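Local coordinates for protein leucyl-trna synthetase (Plasmodium falciparum, PDB 5FOD) that probably charges tRNA with leucine, is targeted by antimalarial benzoxaboroles, and has an editing domain, the part described here, that probably hydrolyses mischarged tRNA, at residues E71-K76 with E142-C147. The protein carries 1 engineered substitution. Residues are numbered along the deposited sequence; the frame is centred on the assembly and turned at random.
Sequences EDLKNK and EIINSC
Ile144 reaches across from helix 140-146 to touch two side chains that lie one turn apart on helix 71-77, Leu73 and Lys76, with a different branch for each. Its CD1 comes up against the base of the leucine, 3.7 Å from Leu73 CB, and also meets one methyl of the fork, at 3.9 Å from Leu73 CD2. Its other branch, CG2, lies alongside the aliphatic part of the lysine, 3.9 Å from Lys76 CD, the two side chains running past each other in opposite directions. Lys76 extends toward and past the isoleucine because its CG is anti to the backbone N (chi1 -170°); the chain bends at chi4, and the amino group makes a long, weak ion pair with Asp86. This is a small helix-helix contact, burying 161 Å² in all, at the periphery of the editing domain, where helix 71-77 packs against the one preceding strand 149-153 of the large mixed sheet. Leu73 also touches Lys140 and Glu141 of helix 140-146. The carbonyl oxygens of Ile144 and Cys147 both form hydrogen bonds with Lys87 NZ, tying down the C-terminal end of that helix, while Ile143 packs on Leu119 and Phe181.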
ATOM      1  N   GLU A  71       6.825 -13.032 -27.810  1.00 38.58           N
ATOM      2  CA  GLU A  71       6.813 -11.623 -28.172  1.00 42.18           C
ATOM      3  C   GLU A  71       5.419 -11.039 -28.268  1.00 35.36           C
ATOM      4  O   GLU A  71       5.267  -9.861 -28.010  1.00 32.30           O
ATOM      5  CB  GLU A  71       7.598 -11.357 -29.459  1.00 45.55           C
ATOM      6  CG  GLU A  71       8.999 -11.954 -29.422  1.00 52.12           C
ATOM      7  CD  GLU A  71       9.806 -11.636 -28.172  1.00 58.77           C
ATOM      8  OE1 GLU A  71      10.365 -10.518 -28.087  1.00 57.72           O
ATOM      9  OE2 GLU A  71       9.902 -12.520 -27.288  1.00 66.60           O
ATOM     10  N   ASP A  72       4.431 -11.846 -28.634  1.00 36.30           N
ATOM     11  CA  ASP A  72       3.000 -11.518 -28.439  1.00 42.10           C
ATOM     12  C   ASP A  72       2.748 -11.053 -26.989  1.00 35.86           C
ATOM     13  O   ASP A  72       2.019 -10.132 -26.748  1.00 34.24           O
ATOM     14  CB  ASP A  72       2.098 -12.758 -28.652  1.00 48.39           C
ATOM     15  CG  ASP A  72       1.910 -13.154 -30.126  1.00 56.42           C
ATOM     16  OD1 ASP A  72       2.408 -12.481 -31.052  1.00 61.26           O
ATOM     17  OD2 ASP A  72       1.243 -14.186 -30.357  1.00 68.16           O
ATOM     18  N   LEU A  73       3.345 -11.758 -26.037  1.00 32.76           N
ATOM     19  CA  LEU A  73       3.139 -11.490 -24.613  1.00 31.84           C
ATOM     20  C   LEU A  73       3.755 -10.135 -24.236  1.00 30.02           C
ATOM     21  O   LEU A  73       3.131  -9.314 -23.516  1.00 24.47           O
ATOM     22  CB  LEU A  73       3.726 -12.601 -23.741  1.00 32.09           C
ATOM     23  CG  LEU A  73       3.354 -14.039 -24.081  1.00 35.45           C
ATOM     24  CD1 LEU A  73       3.922 -14.983 -23.032  1.00 37.19           C
ATOM     25  CD2 LEU A  73       1.851 -14.215 -24.241  1.00 36.60           C
ATOM     26  N   LYS A  74       4.957  -9.876 -24.768  1.00 28.88           N
ATOM     27  CA  LYS A  74       5.676  -8.675 -24.433  1.00 31.42           C
ATOM     28  C   LYS A  74       4.905  -7.501 -24.996  1.00 30.23           C
ATOM     29  O   LYS A  74       4.655  -6.539 -24.282  1.00 30.72           O
ATOM     30  CB  LYS A  74       7.111  -8.739 -24.954  1.00 36.15           C
ATOM     31  CG  LYS A  74       7.968  -7.517 -24.670  1.00 38.27           C
ATOM     32  CD  LYS A  74       9.108  -7.364 -25.679  1.00 41.20           C
ATOM     33  CE  LYS A  74      10.307  -8.168 -25.267  1.00 45.58           C
ATOM     34  NZ  LYS A  74      11.217  -8.374 -26.424  1.00 47.01           N
ATOM     35  N   ASN A  75       4.482  -7.600 -26.253  1.00 27.17           N
ATOM     36  CA  ASN A  75       3.677  -6.551 -26.888  1.00 28.79           C
ATOM     37  C   ASN A  75       2.341  -6.321 -26.199  1.00 27.46           C
ATOM     38  O   ASN A  75       1.846  -5.228 -26.207  1.00 33.13           O
ATOM     39  CB  ASN A  75       3.443  -6.839 -28.364  1.00 32.63           C
ATOM     40  CG  ASN A  75       4.739  -6.855 -29.165  1.00 37.24           C
ATOM     41  OD1 ASN A  75       5.794  -6.414 -28.677  1.00 32.45           O
ATOM     42  ND2 ASN A  75       4.666  -7.363 -30.409  1.00 37.97           N
ATOM     43  N   LYS A  76       1.783  -7.327 -25.572  1.00 26.36           N
ATOM     44  CA  LYS A  76       0.548  -7.186 -24.809  1.00 28.13           C
ATOM     45  C   LYS A  76       0.811  -6.409 -23.509  1.00 25.97           C
ATOM     46  O   LYS A  76      -0.010  -5.587 -23.090  1.00 26.44           O
ATOM     47  CB  LYS A  76       0.006  -8.590 -24.497  1.00 33.15           C
ATOM     48  CG  LYS A  76      -1.391  -8.638 -23.905  1.00 38.63           C
ATOM     49  CD  LYS A  76      -2.109  -9.940 -24.260  1.00 42.49           C
ATOM     50  CE  LYS A  76      -3.626  -9.790 -24.166  1.00 46.19           C
ATOM     51  NZ  LYS A  76      -4.081  -9.071 -22.936  1.00 42.99           N
ATOM     52  N   GLU A 142      -1.128 -17.999 -19.520  1.00 23.76           N
ATOM     53  CA  GLU A 142      -2.316 -18.192 -18.690  1.00 25.74           C
ATOM     54  C   GLU A 142      -2.456 -17.106 -17.641  1.00 25.08           C
ATOM     55  O   GLU A 142      -3.549 -16.694 -17.301  1.00 26.29           O
ATOM     56  CB  GLU A 142      -2.273 -19.545 -18.005  1.00 29.09           C
ATOM     57  CG  GLU A 142      -2.487 -20.724 -18.930  1.00 34.95           C
ATOM     58  CD  GLU A 142      -2.265 -22.045 -18.232  1.00 44.22           C
ATOM     59  OE1 GLU A 142      -1.506 -22.118 -17.229  1.00 45.80           O
ATOM     60  OE2 GLU A 142      -2.872 -23.032 -18.691  1.00 51.84           O
ATOM     61  N   ILE A 143      -1.323 -16.663 -17.114  1.00 26.68           N
ATOM     62  CA  ILE A 143      -1.327 -15.646 -16.080  1.00 24.06           C
ATOM     63  C   ILE A 143      -1.854 -14.377 -16.698  1.00 23.40           C
ATOM     64  O   ILE A 143      -2.804 -13.780 -16.187  1.00 24.30           O
ATOM     65  CB  ILE A 143       0.070 -15.451 -15.418  1.00 24.16           C
ATOM     66  CG1 ILE A 143       0.450 -16.701 -14.611  1.00 25.13           C
ATOM     67  CG2 ILE A 143       0.043 -14.250 -14.487  1.00 21.99           C
ATOM     68  CD1 ILE A 143       1.909 -16.807 -14.181  1.00 25.55           C
ATOM     69  N   ILE A 144      -1.294 -14.003 -17.835  1.00 25.72           N
ATOM     70  CA  ILE A 144      -1.762 -12.829 -18.581  1.00 26.19           C
ATOM     71  C   ILE A 144      -3.264 -12.860 -18.926  1.00 26.08           C
ATOM     72  O   ILE A 144      -3.975 -11.859 -18.801  1.00 25.23           O
ATOM     73  CB  ILE A 144      -0.929 -12.635 -19.880  1.00 28.19           C
ATOM     74  CG1 ILE A 144       0.537 -12.308 -19.575  1.00 33.08           C
ATOM     75  CG2 ILE A 144      -1.496 -11.491 -20.705  1.00 31.08           C
ATOM     76  CD1 ILE A 144       1.478 -12.458 -20.776  1.00 34.44           C
ATOM     77  N   ASN A 145      -3.769 -14.014 -19.334  1.00 26.19           N
ATOM     78  CA  ASN A 145      -5.207 -14.124 -19.653  1.00 24.25           C
ATOM     79  C   ASN A 145      -6.160 -14.291 -18.465  1.00 28.82           C
ATOM     80  O   ASN A 145      -7.381 -14.111 -18.624  1.00 27.11           O
ATOM     81  CB  ASN A 145      -5.411 -15.268 -20.638  1.00 27.82           C
ATOM     82  CG  ASN A 145      -4.659 -15.073 -21.948  1.00 25.41           C
ATOM     83  OD1 ASN A 145      -4.510 -13.953 -22.445  1.00 26.45           O
ATOM     84  ND2 ASN A 145      -4.207 -16.183 -22.525  1.00 26.98           N
ATOM     85  N   SER A 146      -5.618 -14.648 -17.286  1.00 27.41           N
ATOM     86  CA  SER A 146      -6.408 -15.050 -16.147  1.00 24.11           C
ATOM     87  C   SER A 146      -6.328 -14.129 -14.921  1.00 26.93           C
ATOM     88  O   SER A 146      -7.211 -14.153 -14.058  1.00 29.74           O
ATOM     89  CB  SER A 146      -5.960 -16.402 -15.724  1.00 25.58           C
ATOM     90  OG  SER A 146      -5.978 -17.318 -16.804  1.00 23.89           O
ATOM     91  N   CYS A 147      -5.260 -13.357 -14.808  1.00 25.99           N
ATOM     92  CA  CYS A 147      -5.088 -12.452 -13.649  1.00 25.96           C
ATOM     93  C   CYS A 147      -5.491 -11.019 -13.938  1.00 23.33           C
ATOM     94  O   CYS A 147      -4.848 -10.342 -14.756  1.00 27.73           O
ATOM     95  CB  CYS A 147      -3.637 -12.474 -13.212  1.00 24.47           C
ATOM     96  SG  CYS A 147      -3.215 -14.091 -12.580  1.00 27.97           S
TER